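Local coordinates for protein transcriptional regulator, TetR family (Cytophaga hutchinsonii, PDB 3EUP) that probably binds DNA as a dimer through an N-terminal helix-turn-helix and represses or otherwise controls transcription, at residues L168-G171 with A172-I175; Y187-E190 with S191-D194. All coordinates share one frame; numbering follows the deposited sequence.

Contact 1: residues L168-G171 with A172-I175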
# COMPACT_ATOMS: atom_id res chain seq x y z
N LEU A 168 0.93 -7.33 -7.21
CA LEU A 168 1.46 -6.54 -8.28
C LEU A 168 0.63 -5.31 -8.60
O LEU A 168 1.19 -4.25 -8.88
CB LEU A 168 1.65 -7.39 -9.53
CG LEU A 168 2.86 -8.33 -9.56
CD1 LEU A 168 2.75 -9.26 -10.81
CD2 LEU A 168 4.15 -7.52 -9.54
N VAL A 169 -0.70 -5.43 -8.55
CA VAL A 169 -1.56 -4.31 -8.84
C VAL A 169 -1.45 -3.25 -7.72
O VAL A 169 -1.21 -2.08 -8.00
CB VAL A 169 -3.02 -4.76 -9.05
CG1 VAL A 169 -3.97 -3.55 -9.12
CG2 VAL A 169 -3.11 -5.61 -10.35
N GLU A 170 -1.56 -3.68 -6.47
CA GLU A 170 -1.50 -2.78 -5.35
C GLU A 170 -0.11 -2.14 -5.22
O GLU A 170 -0.03 -0.98 -4.89
CB GLU A 170 -1.94 -3.48 -4.08
CG GLU A 170 -3.38 -4.01 -4.17
CD GLU A 170 -4.38 -2.91 -4.48
OE1 GLU A 170 -4.76 -2.14 -3.55
OE2 GLU A 170 -4.83 -2.84 -5.65
N GLY A 171 0.94 -2.90 -5.50
CA GLY A 171 2.31 -2.42 -5.51
C GLY A 171 2.56 -1.41 -6.62
O GLY A 171 3.27 -0.42 -6.40
N ALA A 172 1.95 -1.63 -7.80
CA ALA A 172 2.02 -0.69 -8.91
C ALA A 172 1.40 0.63 -8.48
O ALA A 172 2.01 1.66 -8.67
CB ALA A 172 1.33 -1.27 -10.23
N ILE A 173 0.22 0.59 -7.86
CA ILE A 173 -0.47 1.80 -7.40
C ILE A 173 0.40 2.57 -6.40
O ILE A 173 0.57 3.80 -6.52
CB ILE A 173 -1.89 1.50 -6.87
CG1 ILE A 173 -2.80 0.93 -8.02
CG2 ILE A 173 -2.48 2.75 -6.11
CD1 ILE A 173 -4.22 0.50 -7.58
N LEU A 174 1.01 1.84 -5.48
CA LEU A 174 1.86 2.43 -4.44
C LEU A 174 3.02 3.22 -5.03
O LEU A 174 3.28 4.34 -4.61
CB LEU A 174 2.41 1.36 -3.49
CG LEU A 174 3.37 1.91 -2.43
CD1 LEU A 174 2.62 2.78 -1.46
CD2 LEU A 174 4.10 0.74 -1.70
N ILE A 175 3.68 2.63 -6.01
CA ILE A 175 4.79 3.27 -6.68
C ILE A 175 4.32 4.51 -7.44
O ILE A 175 4.93 5.61 -7.39
CB ILE A 175 5.44 2.28 -7.62
CG1 ILE A 175 6.18 1.21 -6.80
CG2 ILE A 175 6.41 2.98 -8.63
CD1 ILE A 175 6.64 -0.03 -7.61
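The carbonyl oxygen of L168 takes the amide of A172, N to O 2.9 Å, the shortest of four successive i to i+4 bonds in this two-turn length of helix 158-179, part of the all-helical C-terminal domain of a TetR-family regulator. A172 CB rests 3.3 Å from the L168 oxygen. I173 N to V169 O is straighter at the hydrogen, 162°.

On one flank the side chains of E170 and I173 run alongside each other in the same direction. The glutamate chain bends at chi2 (-57°), and its OE2 comes within 3.9 Å of I173 CD1, a carboxylate oxygen laid against a methyl group. V169 adds a looser apolar touch, CG1 to I173 CD1 at 4.3 Å. This flank is buried: W135 lies against V169 and E170, and L111 against E170 and I173. Around the helix, L168 packs on L168 of the second subunit, and E170 and L174 each pack on the other's counterpart there, which makes this part of the helix belong to the dimer interface.

The carbonyl oxygen of G171 receives I175 N and has the isoleucine's side chain folded beside it. With I175 CG1 next to its own backbone N (chi1 -70°), CG1 lies 3.4 Å from G171 O and CD1 3.6 Å from that oxygen.

Contact 2: residues Y187-E190 with S191-D194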
# COMPACT_ATOMS: atom_id res chain seq x y z
N TYR A 187 6.05 -0.36 -15.47
CA TYR A 187 6.93 -1.55 -15.40
C TYR A 187 6.30 -2.70 -14.60
O TYR A 187 6.42 -3.86 -14.98
CB TYR A 187 8.30 -1.24 -14.80
CG TYR A 187 9.18 -0.38 -15.65
CD1 TYR A 187 9.72 -0.85 -16.86
CD2 TYR A 187 9.50 0.90 -15.25
CE1 TYR A 187 10.54 -0.05 -17.62
CE2 TYR A 187 10.32 1.70 -16.00
CZ TYR A 187 10.83 1.23 -17.20
OH TYR A 187 11.64 2.04 -17.94
N VAL A 188 5.53 -2.37 -13.57
CA VAL A 188 4.89 -3.41 -12.75
C VAL A 188 3.71 -4.06 -13.49
O VAL A 188 3.47 -5.30 -13.42
CB VAL A 188 4.48 -2.83 -11.39
CG1 VAL A 188 3.88 -3.94 -10.45
CG2 VAL A 188 5.70 -2.11 -10.76
N PHE A 189 2.94 -3.23 -14.19
CA PHE A 189 1.84 -3.77 -14.99
C PHE A 189 2.39 -4.67 -16.09
O PHE A 189 1.75 -5.66 -16.48
CB PHE A 189 0.99 -2.61 -15.56
CG PHE A 189 0.10 -1.99 -14.53
CD1 PHE A 189 -0.91 -2.75 -13.95
CD2 PHE A 189 0.26 -0.69 -14.10
CE1 PHE A 189 -1.72 -2.23 -12.96
CE2 PHE A 189 -0.56 -0.16 -13.14
CZ PHE A 189 -1.58 -0.95 -12.56
N GLU A 190 3.58 -4.32 -16.59
CA GLU A 190 4.26 -5.16 -17.56
C GLU A 190 4.60 -6.54 -16.93
O GLU A 190 4.41 -7.60 -17.57
CB GLU A 190 5.52 -4.45 -18.07
CG GLU A 190 5.95 -4.86 -19.40
CD GLU A 190 7.36 -4.37 -19.75
OE1 GLU A 190 7.76 -3.24 -19.31
OE2 GLU A 190 8.09 -5.15 -20.44
N SER A 191 5.08 -6.55 -15.70
CA SER A 191 5.29 -7.81 -15.02
C SER A 191 3.98 -8.53 -14.71
O SER A 191 3.99 -9.71 -14.65
CB SER A 191 6.12 -7.62 -13.73
OG SER A 191 7.48 -7.30 -14.04
N LEU A 192 2.88 -7.85 -14.47
CA LEU A 192 1.61 -8.57 -14.35
C LEU A 192 1.32 -9.36 -15.64
O LEU A 192 0.94 -10.52 -15.59
CB LEU A 192 0.47 -7.61 -14.08
CG LEU A 192 -0.93 -8.16 -13.86
CD1 LEU A 192 -1.01 -9.08 -12.60
CD2 LEU A 192 -1.85 -6.98 -13.72
N GLU A 193 1.48 -8.72 -16.79
CA GLU A 193 1.35 -9.43 -18.06
C GLU A 193 2.28 -10.64 -18.17
O GLU A 193 1.87 -11.71 -18.61
CB GLU A 193 1.65 -8.51 -19.23
CG GLU A 193 0.54 -7.58 -19.59
CD GLU A 193 0.40 -7.38 -21.11
OE1 GLU A 193 1.38 -7.68 -21.84
OE2 GLU A 193 -0.68 -6.92 -21.56
N ASP A 194 3.54 -10.47 -17.81
CA ASP A 194 4.49 -11.60 -17.81
C ASP A 194 4.02 -12.76 -16.89
O ASP A 194 4.16 -13.93 -17.25
CB ASP A 194 5.89 -11.14 -17.38
CG ASP A 194 6.46 -10.05 -18.29
OD1 ASP A 194 6.05 -9.98 -19.47
OD2 ASP A 194 7.32 -9.24 -17.84
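F189 offers the edge of its ring to L192: methyl CD2 lies near the ring plane, 4.3 Å from F189 CD1, one turn apart on alpha-helix 182-197 of the TetR-type C-terminal domain. The leucine reaches there because CG is anti to the backbone N (chi1 -177°), while its CB sits 3.3 Å from F189 O. Both side chains belong to the inward flank of the helix; A172 packs on the phenylalanine from helix 158-179, Y91, S92 and N96 meet it from helix 91-96, and M165 lies against L192.

The backbone carries the regular i to i+4 bonds; the shortest runs from L192 N to V188 O, 2.8 Å, and the straightest from E193 N to F189 O, with 166° at the hydrogen.

The other flank is polar and faces the second subunit. The hydroxyl OG of S191 is hydrogen-bonded to the OG of S164 of the second subunit. E190 runs extended beyond CG, whereas D194 folds its carboxylate back over the preceding turn, with CG 3.3 Å from E190 O. The carboxylates stay apart, E190 OE2 to D194 OD2 being 4.9 Å, and K160 of the second subunit probably eases their mutual repulsion: it makes a salt bridge to D194 OD2 and a long, weak ion pair with E190 OE2. An asparagine at D194 would probably leave that lysine without its salt-bridge mate and dependent on the weaker pairing with E190. The turn closes under the aspartate, where D194 N donates to E190 O at 3.0 Å.

In the fold
Contacts 1 and 2 sit on the successive helices 158-179 and 182-197, their centres 11 Å apart, and the two helices pack directly on each other. A172 is the small residue at the join: its CB lies 3.6 Å from F189 CE2 and 3.7 Å from V188 CG1. Beside it, L168 CD1 reaches L192 CA at 3.8 Å. Both contacts also meet the second subunit, contact 1 through side-chain packing and contact 2 through packing joined by polar pairs, consistent with the four-helix-bundle dimer interface, two helices from each subunit, common among TetR-family regulators. The DNA-binding helix-turn-helix expected in the N-terminal region is a separate part of the chain.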